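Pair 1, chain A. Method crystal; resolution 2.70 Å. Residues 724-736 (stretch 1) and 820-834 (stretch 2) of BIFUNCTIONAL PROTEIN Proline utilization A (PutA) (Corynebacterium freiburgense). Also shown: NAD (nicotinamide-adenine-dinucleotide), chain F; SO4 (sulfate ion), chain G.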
# COMPACT_ATOMS: atom_id res chain seq x y z
N LYS A 724 2.38 5.55 14.10
CA LYS A 724 2.43 6.39 12.92
C LYS A 724 1.58 7.62 13.15
O LYS A 724 0.47 7.54 13.68
CB LYS A 724 1.94 5.62 11.68
CG LYS A 724 2.94 4.57 11.15
CD LYS A 724 2.30 3.80 10.03
CE LYS A 724 3.21 2.77 9.40
NZ LYS A 724 2.37 1.80 8.64
N CYS A 725 2.11 8.78 12.73
CA CYS A 725 1.30 9.99 12.69
C CYS A 725 0.00 9.77 11.92
O CYS A 725 -1.03 10.37 12.23
CB CYS A 725 2.11 11.12 12.06
SG CYS A 725 3.63 11.53 12.94
N SER A 726 0.01 8.87 10.95
CA SER A 726 -1.14 8.62 10.09
C SER A 726 -2.01 7.45 10.52
O SER A 726 -3.03 7.20 9.87
CB SER A 726 -0.64 8.40 8.67
OG SER A 726 0.34 7.40 8.70
N ALA A 727 -1.65 6.74 11.57
CA ALA A 727 -2.32 5.50 11.94
C ALA A 727 -3.82 5.71 12.09
O ALA A 727 -4.28 6.80 12.44
CB ALA A 727 -1.73 4.95 13.24
N ALA A 728 -4.59 4.67 11.81
CA ALA A 728 -6.03 4.69 12.00
C ALA A 728 -6.31 4.31 13.45
O ALA A 728 -6.19 3.15 13.83
CB ALA A 728 -6.74 3.76 11.03
N SER A 729 -6.66 5.29 14.26
CA SER A 729 -6.95 5.11 15.66
C SER A 729 -8.43 4.93 15.89
O SER A 729 -8.84 4.34 16.89
CB SER A 729 -6.46 6.33 16.44
OG SER A 729 -5.56 6.01 17.48
N LEU A 730 -9.23 5.38 14.95
CA LEU A 730 -10.66 5.34 15.06
C LEU A 730 -11.23 4.78 13.77
O LEU A 730 -10.74 5.10 12.68
CB LEU A 730 -11.20 6.75 15.32
CG LEU A 730 -10.58 7.49 16.53
CD1 LEU A 730 -10.81 8.98 16.45
CD2 LEU A 730 -11.15 6.99 17.85
N VAL A 731 -12.22 3.91 13.91
CA VAL A 731 -13.12 3.54 12.83
C VAL A 731 -14.53 3.95 13.27
O VAL A 731 -14.97 3.62 14.39
CB VAL A 731 -12.99 2.02 12.47
CG1 VAL A 731 -13.29 1.14 13.65
CG2 VAL A 731 -13.85 1.60 11.28
N ILE A 732 -15.21 4.72 12.42
CA ILE A 732 -16.54 5.25 12.71
C ILE A 732 -17.49 4.56 11.75
O ILE A 732 -17.41 4.77 10.54
CB ILE A 732 -16.62 6.78 12.51
CG1 ILE A 732 -15.53 7.53 13.25
CG2 ILE A 732 -17.97 7.32 12.93
CD1 ILE A 732 -15.55 8.97 12.88
N LEU A 733 -18.39 3.74 12.29
CA LEU A 733 -19.34 2.98 11.50
C LEU A 733 -20.68 3.71 11.48
O LEU A 733 -21.17 4.11 12.54
CB LEU A 733 -19.54 1.59 12.08
CG LEU A 733 -18.29 0.91 12.58
CD1 LEU A 733 -18.69 -0.41 13.21
CD2 LEU A 733 -17.41 0.68 11.41
N VAL A 734 -21.25 3.89 10.30
CA VAL A 734 -22.58 4.48 10.17
C VAL A 734 -23.62 3.38 10.11
O VAL A 734 -23.51 2.45 9.30
CB VAL A 734 -22.68 5.40 8.94
CG1 VAL A 734 -24.08 5.95 8.87
CG2 VAL A 734 -21.67 6.54 9.03
N GLY A 735 -24.60 3.45 11.01
CA GLY A 735 -25.62 2.42 11.01
C GLY A 735 -25.04 1.05 11.28
O GLY A 735 -24.13 0.88 12.11
N ASP A 736 -25.57 0.05 10.57
CA ASP A 736 -25.20 -1.35 10.73
C ASP A 736 -24.34 -1.78 9.55
O ASP A 736 -24.76 -1.66 8.39
CB ASP A 736 -26.46 -2.23 10.85
CG ASP A 736 -26.14 -3.72 10.85
OD1 ASP A 736 -25.45 -4.19 11.78
OD2 ASP A 736 -26.60 -4.44 9.94
N CYS A 820 -2.64 8.00 21.05
CA CYS A 820 -1.81 7.14 21.89
C CYS A 820 -0.57 6.59 21.20
O CYS A 820 0.37 6.19 21.89
CB CYS A 820 -2.62 5.98 22.43
SG CYS A 820 -3.90 6.54 23.49
N PHE A 821 -0.51 6.59 19.87
CA PHE A 821 0.69 6.15 19.17
C PHE A 821 1.04 4.71 19.53
O PHE A 821 2.18 4.38 19.86
CB PHE A 821 1.86 7.09 19.46
CG PHE A 821 2.58 7.55 18.23
CD1 PHE A 821 1.98 8.45 17.36
CD2 PHE A 821 3.86 7.09 17.94
CE1 PHE A 821 2.64 8.89 16.20
CE2 PHE A 821 4.52 7.53 16.80
CZ PHE A 821 3.89 8.44 15.93
N GLY A 822 0.04 3.83 19.47
CA GLY A 822 0.22 2.44 19.81
C GLY A 822 -0.84 1.55 19.19
O GLY A 822 -1.65 1.99 18.37
N PRO A 823 -0.85 0.32 19.55
CA PRO A 823 -1.71 -0.67 18.88
C PRO A 823 -3.13 -0.74 19.46
O PRO A 823 -3.59 -1.78 19.93
CB PRO A 823 -0.95 -1.98 19.12
CG PRO A 823 0.16 -1.63 20.14
CD PRO A 823 -0.08 -0.27 20.64
N VAL A 824 -3.85 0.39 19.40
CA VAL A 824 -5.19 0.51 19.95
C VAL A 824 -6.08 1.19 18.93
O VAL A 824 -5.79 2.31 18.49
CB VAL A 824 -5.20 1.31 21.27
CG1 VAL A 824 -6.59 1.29 21.90
CG2 VAL A 824 -4.12 0.82 22.23
N LEU A 825 -7.19 0.55 18.60
CA LEU A 825 -8.19 1.06 17.69
C LEU A 825 -9.49 1.23 18.45
O LEU A 825 -9.86 0.36 19.23
CB LEU A 825 -8.41 0.09 16.54
CG LEU A 825 -9.63 0.31 15.67
CD1 LEU A 825 -9.41 1.55 14.82
CD2 LEU A 825 -9.83 -0.92 14.80
N GLY A 826 -10.18 2.33 18.22
CA GLY A 826 -11.48 2.58 18.85
C GLY A 826 -12.58 2.62 17.81
O GLY A 826 -12.41 3.20 16.73
N ILE A 827 -13.73 2.03 18.14
CA ILE A 827 -14.90 2.03 17.27
C ILE A 827 -15.91 3.02 17.81
O ILE A 827 -16.25 2.97 19.00
CB ILE A 827 -15.55 0.64 17.16
CG1 ILE A 827 -14.50 -0.41 16.82
CG2 ILE A 827 -16.70 0.68 16.14
CD1 ILE A 827 -15.06 -1.80 16.75
N MET A 828 -16.37 3.92 16.96
CA MET A 828 -17.47 4.82 17.27
C MET A 828 -18.66 4.42 16.41
O MET A 828 -18.49 3.97 15.28
CB MET A 828 -17.09 6.27 17.01
CG MET A 828 -15.73 6.62 17.54
SD MET A 828 -15.31 8.35 17.25
CE MET A 828 -16.29 9.19 18.48
N HIS A 829 -19.86 4.52 16.98
CA HIS A 829 -21.08 4.19 16.26
C HIS A 829 -21.85 5.48 16.01
O HIS A 829 -22.35 6.10 16.96
CB HIS A 829 -21.92 3.19 17.04
CG HIS A 829 -21.21 1.90 17.31
ND1 HIS A 829 -21.16 0.87 16.40
CD2 HIS A 829 -20.54 1.47 18.41
CE1 HIS A 829 -20.48 -0.14 16.92
NE2 HIS A 829 -20.09 0.20 18.14
N ALA A 830 -21.97 5.87 14.75
CA ALA A 830 -22.63 7.10 14.37
C ALA A 830 -23.97 6.82 13.69
O ALA A 830 -24.15 5.78 13.04
CB ALA A 830 -21.75 7.94 13.45
N GLU A 831 -24.91 7.74 13.87
CA GLU A 831 -26.25 7.60 13.31
C GLU A 831 -26.33 7.94 11.83
O GLU A 831 -27.31 7.56 11.19
CB GLU A 831 -27.23 8.48 14.08
N SER A 832 -25.37 8.70 11.29
CA SER A 832 -25.44 9.13 9.90
C SER A 832 -24.05 9.51 9.43
O SER A 832 -23.17 9.80 10.23
CB SER A 832 -26.38 10.32 9.71
OG SER A 832 -25.71 11.51 10.10
N LEU A 833 -23.88 9.52 8.10
CA LEU A 833 -22.63 10.00 7.54
C LEU A 833 -22.35 11.44 8.00
O LEU A 833 -21.21 11.77 8.36
CB LEU A 833 -22.65 9.89 6.01
CG LEU A 833 -21.45 10.48 5.25
CD1 LEU A 833 -20.14 9.84 5.65
CD2 LEU A 833 -21.63 10.42 3.74
N GLU A 834 -23.37 12.29 8.01
CA GLU A 834 -23.14 13.69 8.39
C GLU A 834 -22.60 13.79 9.82
O GLU A 834 -21.66 14.55 10.09
CB GLU A 834 -24.43 14.49 8.23
CG GLU A 834 -24.73 14.83 6.77
CD GLU A 834 -25.21 13.62 5.95
OE1 GLU A 834 -25.45 13.80 4.73
OE2 GLU A 834 -25.34 12.49 6.51
PA NAD F . 9.92 14.63 20.33
O1A NAD F . 8.79 15.55 19.77
O2A NAD F . 10.10 14.88 21.87
O5B NAD F . 11.29 14.98 19.65
C5B NAD F . 11.58 14.72 18.30
C4B NAD F . 12.98 15.21 17.95
O4B NAD F . 13.32 16.46 18.56
C3B NAD F . 14.03 14.20 18.32
O3B NAD F . 15.11 14.26 17.46
C2B NAD F . 14.32 14.69 19.68
O2B NAD F . 15.44 14.13 20.27
C1B NAD F . 14.39 16.17 19.44
N9A NAD F . 14.29 16.94 20.68
C8A NAD F . 13.23 16.97 21.56
N7A NAD F . 13.52 17.79 22.59
C5A NAD F . 14.80 18.34 22.42
C6A NAD F . 15.59 19.23 23.13
N6A NAD F . 15.17 19.82 24.38
N1A NAD F . 16.81 19.56 22.66
C2A NAD F . 17.28 19.03 21.50
N3A NAD F . 16.53 18.16 20.77
C4A NAD F . 15.30 17.80 21.20
O3 NAD F . 9.51 13.13 19.94
PN NAD F . 9.69 11.77 20.78
O1N NAD F . 10.20 11.96 22.19
O2N NAD F . 10.79 10.99 20.12
O5D NAD F . 8.26 11.05 20.74
C5D NAD F . 7.15 11.75 21.29
C4D NAD F . 5.78 11.52 20.64
O4D NAD F . 5.67 11.92 19.30
C3D NAD F . 5.25 10.13 20.62
O3D NAD F . 4.99 9.58 21.86
C2D NAD F . 3.99 10.42 19.91
O2D NAD F . 2.99 10.64 20.83
C1D NAD F . 4.31 11.61 19.04
S SO4 G . 2.75 7.65 6.16
O1 SO4 G . 3.05 6.22 6.07
O2 SO4 G . 1.57 7.86 5.32
O3 SO4 G . 3.90 8.48 5.75
O4 SO4 G . 2.47 7.98 7.55

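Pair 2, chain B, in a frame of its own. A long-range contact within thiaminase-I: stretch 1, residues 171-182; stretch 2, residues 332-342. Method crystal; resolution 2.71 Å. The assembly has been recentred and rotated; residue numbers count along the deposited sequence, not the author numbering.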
# COMPACT_ATOMS: atom_id res chain seq x y z
N SER B 171 -9.92 -14.07 9.39
CA SER B 171 -10.17 -13.08 10.43
C SER B 171 -9.12 -13.25 11.53
O SER B 171 -8.67 -14.36 11.79
CB SER B 171 -11.57 -13.26 11.02
OG SER B 171 -11.69 -14.50 11.71
N SER B 172 -8.74 -12.15 12.16
CA SER B 172 -7.69 -12.19 13.17
C SER B 172 -7.96 -11.22 14.31
O SER B 172 -8.62 -10.19 14.13
CB SER B 172 -6.33 -11.89 12.54
OG SER B 172 -5.30 -11.92 13.51
N SER B 173 -7.46 -11.56 15.50
CA SER B 173 -7.57 -10.68 16.66
C SER B 173 -6.42 -9.67 16.65
O SER B 173 -6.58 -8.53 17.08
CB SER B 173 -7.54 -11.50 17.95
OG SER B 173 -6.34 -12.25 18.05
N SER B 174 -5.27 -10.11 16.15
CA SER B 174 -4.12 -9.23 16.00
C SER B 174 -4.22 -8.45 14.70
O SER B 174 -5.23 -8.53 14.00
CB SER B 174 -2.82 -10.04 16.03
OG SER B 174 -2.77 -10.97 14.97
N ALA B 175 -3.18 -7.70 14.37
CA ALA B 175 -3.18 -6.88 13.16
C ALA B 175 -2.63 -7.63 11.95
O ALA B 175 -3.03 -7.37 10.82
CB ALA B 175 -2.40 -5.59 13.39
N ALA B 176 -1.72 -8.56 12.21
CA ALA B 176 -1.06 -9.30 11.14
C ALA B 176 -1.79 -10.59 10.79
O ALA B 176 -1.76 -11.56 11.55
CB ALA B 176 0.39 -9.58 11.50
N VAL B 177 -2.45 -10.61 9.64
CA VAL B 177 -3.12 -11.80 9.15
C VAL B 177 -2.17 -12.60 8.26
O VAL B 177 -2.17 -12.44 7.04
CB VAL B 177 -4.40 -11.45 8.36
CG1 VAL B 177 -5.20 -12.71 8.07
CG2 VAL B 177 -5.24 -10.45 9.14
N ASP B 178 -1.36 -13.44 8.88
CA ASP B 178 -0.35 -14.21 8.17
C ASP B 178 -0.89 -15.53 7.65
O ASP B 178 -1.23 -16.42 8.43
CB ASP B 178 0.86 -14.46 9.07
CG ASP B 178 1.50 -13.17 9.55
OD1 ASP B 178 0.84 -12.12 9.50
OD2 ASP B 178 2.67 -13.21 9.99
N ILE B 179 -0.97 -15.66 6.33
CA ILE B 179 -1.47 -16.89 5.71
C ILE B 179 -0.35 -17.65 5.01
O ILE B 179 0.67 -17.06 4.63
CB ILE B 179 -2.59 -16.59 4.70
CG1 ILE B 179 -2.06 -15.75 3.53
CG2 ILE B 179 -3.75 -15.88 5.38
CD1 ILE B 179 -3.10 -15.46 2.48
N LYS B 180 -0.54 -18.95 4.85
CA LYS B 180 0.45 -19.79 4.17
C LYS B 180 -0.12 -20.39 2.89
O LYS B 180 -1.32 -20.28 2.63
CB LYS B 180 0.96 -20.88 5.11
CG LYS B 180 -0.12 -21.58 5.91
N ALA B 181 0.75 -21.01 2.10
CA ALA B 181 0.35 -21.56 0.80
C ALA B 181 -0.69 -22.67 0.92
O ALA B 181 -1.38 -22.98 -0.04
CB ALA B 181 1.58 -22.06 0.04
N SER B 182 -0.79 -23.26 2.11
CA SER B 182 -1.76 -24.32 2.36
C SER B 182 -3.13 -23.75 2.72
O SER B 182 -3.97 -24.46 3.29
CB SER B 182 -1.26 -25.26 3.46
OG SER B 182 -0.96 -24.54 4.64
N GLU B 332 -8.53 -1.70 14.70
CA GLU B 332 -9.36 -2.48 13.79
C GLU B 332 -8.67 -2.75 12.46
O GLU B 332 -9.10 -3.61 11.69
CB GLU B 332 -10.70 -1.78 13.56
CG GLU B 332 -11.40 -1.32 14.84
CD GLU B 332 -12.11 -2.44 15.59
OE1 GLU B 332 -13.29 -2.26 15.95
OE2 GLU B 332 -11.48 -3.49 15.83
N VAL B 333 -7.59 -2.02 12.18
CA VAL B 333 -6.88 -2.16 10.92
C VAL B 333 -6.10 -3.48 10.84
O VAL B 333 -5.38 -3.84 11.77
CB VAL B 333 -5.93 -0.97 10.67
CG1 VAL B 333 -5.00 -1.26 9.51
CG2 VAL B 333 -6.72 0.30 10.41
N ARG B 334 -6.26 -4.18 9.72
CA ARG B 334 -5.58 -5.46 9.50
C ARG B 334 -4.56 -5.36 8.37
O ARG B 334 -4.68 -4.51 7.49
CB ARG B 334 -6.60 -6.55 9.19
CG ARG B 334 -7.56 -6.86 10.32
CD ARG B 334 -6.81 -7.41 11.52
NE ARG B 334 -7.72 -7.78 12.61
CZ ARG B 334 -8.06 -6.96 13.60
NH1 ARG B 334 -7.56 -5.73 13.65
NH2 ARG B 334 -8.88 -7.38 14.55
N VAL B 335 -3.56 -6.24 8.40
CA VAL B 335 -2.54 -6.28 7.35
C VAL B 335 -2.32 -7.71 6.87
O VAL B 335 -1.89 -8.57 7.64
CB VAL B 335 -1.20 -5.71 7.84
CG1 VAL B 335 -0.13 -5.88 6.77
CG2 VAL B 335 -1.34 -4.24 8.22
N LEU B 336 -2.63 -7.96 5.60
CA LEU B 336 -2.47 -9.29 5.03
C LEU B 336 -1.02 -9.56 4.64
O LEU B 336 -0.42 -8.80 3.89
CB LEU B 336 -3.39 -9.45 3.81
CG LEU B 336 -3.37 -10.82 3.12
CD1 LEU B 336 -3.79 -11.92 4.08
CD2 LEU B 336 -4.27 -10.80 1.90
N ARG B 337 -0.47 -10.66 5.16
CA ARG B 337 0.91 -11.03 4.87
C ARG B 337 1.04 -12.51 4.51
O ARG B 337 0.17 -13.31 4.86
CB ARG B 337 1.83 -10.69 6.05
CG ARG B 337 1.79 -9.23 6.47
CD ARG B 337 2.91 -8.91 7.46
NE ARG B 337 2.86 -9.77 8.64
CZ ARG B 337 3.71 -9.68 9.65
NH1 ARG B 337 3.60 -10.51 10.69
NH2 ARG B 337 4.67 -8.77 9.64
N CYS B 338 2.12 -12.87 3.83
CA CYS B 338 2.34 -14.24 3.39
C CYS B 338 3.51 -14.88 4.13
O CYS B 338 4.58 -14.29 4.24
CB CYS B 338 2.58 -14.28 1.88
SG CYS B 338 1.37 -13.36 0.92
N VAL B 339 3.30 -16.10 4.61
CA VAL B 339 4.31 -16.79 5.41
C VAL B 339 5.36 -17.52 4.57
O VAL B 339 6.56 -17.34 4.78
CB VAL B 339 3.67 -17.80 6.39
CG1 VAL B 339 4.74 -18.61 7.10
CG2 VAL B 339 2.80 -17.07 7.40
N ASP B 340 4.91 -18.35 3.63
CA ASP B 340 5.82 -19.19 2.87
C ASP B 340 5.64 -19.10 1.35
O ASP B 340 5.95 -20.05 0.63
CB ASP B 340 5.71 -20.65 3.32
CG ASP B 340 4.28 -21.15 3.36
OD1 ASP B 340 3.41 -20.53 2.70
OD2 ASP B 340 4.02 -22.15 4.05
N PHE B 341 5.15 -17.97 0.87
CA PHE B 341 4.94 -17.79 -0.56
C PHE B 341 4.98 -16.32 -0.98
O PHE B 341 4.93 -15.42 -0.14
CB PHE B 341 3.63 -18.44 -1.02
CG PHE B 341 2.40 -17.78 -0.46
CD1 PHE B 341 1.95 -18.08 0.82
CD2 PHE B 341 1.67 -16.88 -1.22
CE1 PHE B 341 0.81 -17.48 1.33
CE2 PHE B 341 0.54 -16.28 -0.72
CZ PHE B 341 0.11 -16.58 0.55
N ALA B 342 5.08 -16.08 -2.28
CA ALA B 342 5.14 -14.72 -2.80
C ALA B 342 4.28 -14.54 -4.06
O ALA B 342 3.12 -14.94 -4.09
CB ALA B 342 6.58 -14.32 -3.08

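Both pairs place two parallel strands side by side. Superposing N, CA and C of 14 central residues gives an RMSD of 0.8 Å; the strand axes approach to 4.6 Å in pair 1 and 4.7 Å in pair 2, with N-to-C directions 20° and 28° apart. The hydrogen-bond ladder is the clearest evidence of common register. In pair 1, Gly A826 N donates to Ser A729 O (2.8 Å), Val A731 N to Gly A826 O (2.9 Å), Met A828 N to Val A731 O (2.9 Å) and Leu A733 N to Met A828 O (3.0 Å). The matched atoms of pair 2 repeat it: Val B335 N to Ala B175 O (2.7 Å), Val B177 N to Val B335 O (2.9 Å), Arg B337 N to Val B177 O (3.1 Å) and Ile B179 N to Arg B337 O (3.0 Å). The next rung also matches, with Ala A830 N to Leu A733 O and Val B339 N to Ile B179 O at 2.9 Å and 2.8 Å.

The face bearing Val A731, Leu A733 and Ile A827 is largely apolar in both; at its end His A829 is matched by Cys B338, with side-chain centres 2.5 Å apart. Val A731 matches Val B177, Leu A733 matches Ile B179, and Ile A827 matches Leu B336, with side-chain centres 0.8 to 1.1 Å apart. Ile A827 lies between two neighbours, its CG1 3.7 Å from Val A731 CG1 and its CG2 3.7 Å from Leu A733 CD1. Leu B336 serves both neighbours through one methyl: its CD1 is 4.3 Å from Val B177 CG1 and 3.9 Å from Ile B179 CD1.

The other face changes chemistry. Ile A732 CG1 packs against Met A828 SD at 4.1 Å; at the same positions Asp B178 and Arg B337 form a salt bridge, OD2 to NH1 2.9 Å, supported by a hydrogen bond from NE to OD1 at 3.2 Å. The side-chain centres lie 1.1 Å (Ile A732 and Asp B178) and 1.2 Å (Met A828 and Arg B337) apart, so a charged pair and an apolar pair take up closely similar positions. Ile A732 CG2 also meets Ala A830 CB at 3.9 Å, and Asp B178 CB meets Val B339 CG2 at 3.7 Å. Leu A730 CD2 reaches Met A828 SD at 4.4 Å, whereas the smaller Ala B176 has its CB 3.4 Å from Arg B337 NH1.

At the entry to the ladder, Leu A825 and Arg B334 coincide at CA within 0.2 Å, but their side-chain centres diverge by 3.1 Å. Leu A825 CD1 packs 4.1 Å from Val A731 CG1; Arg B334 keeps a contact with the matched valine through its CB, 4.1 Å from Val B177 CG2, and its guanidinium end adds hydrogen bonds from NE and NH2 to Ser B172 O at 3.0 and 2.9 Å.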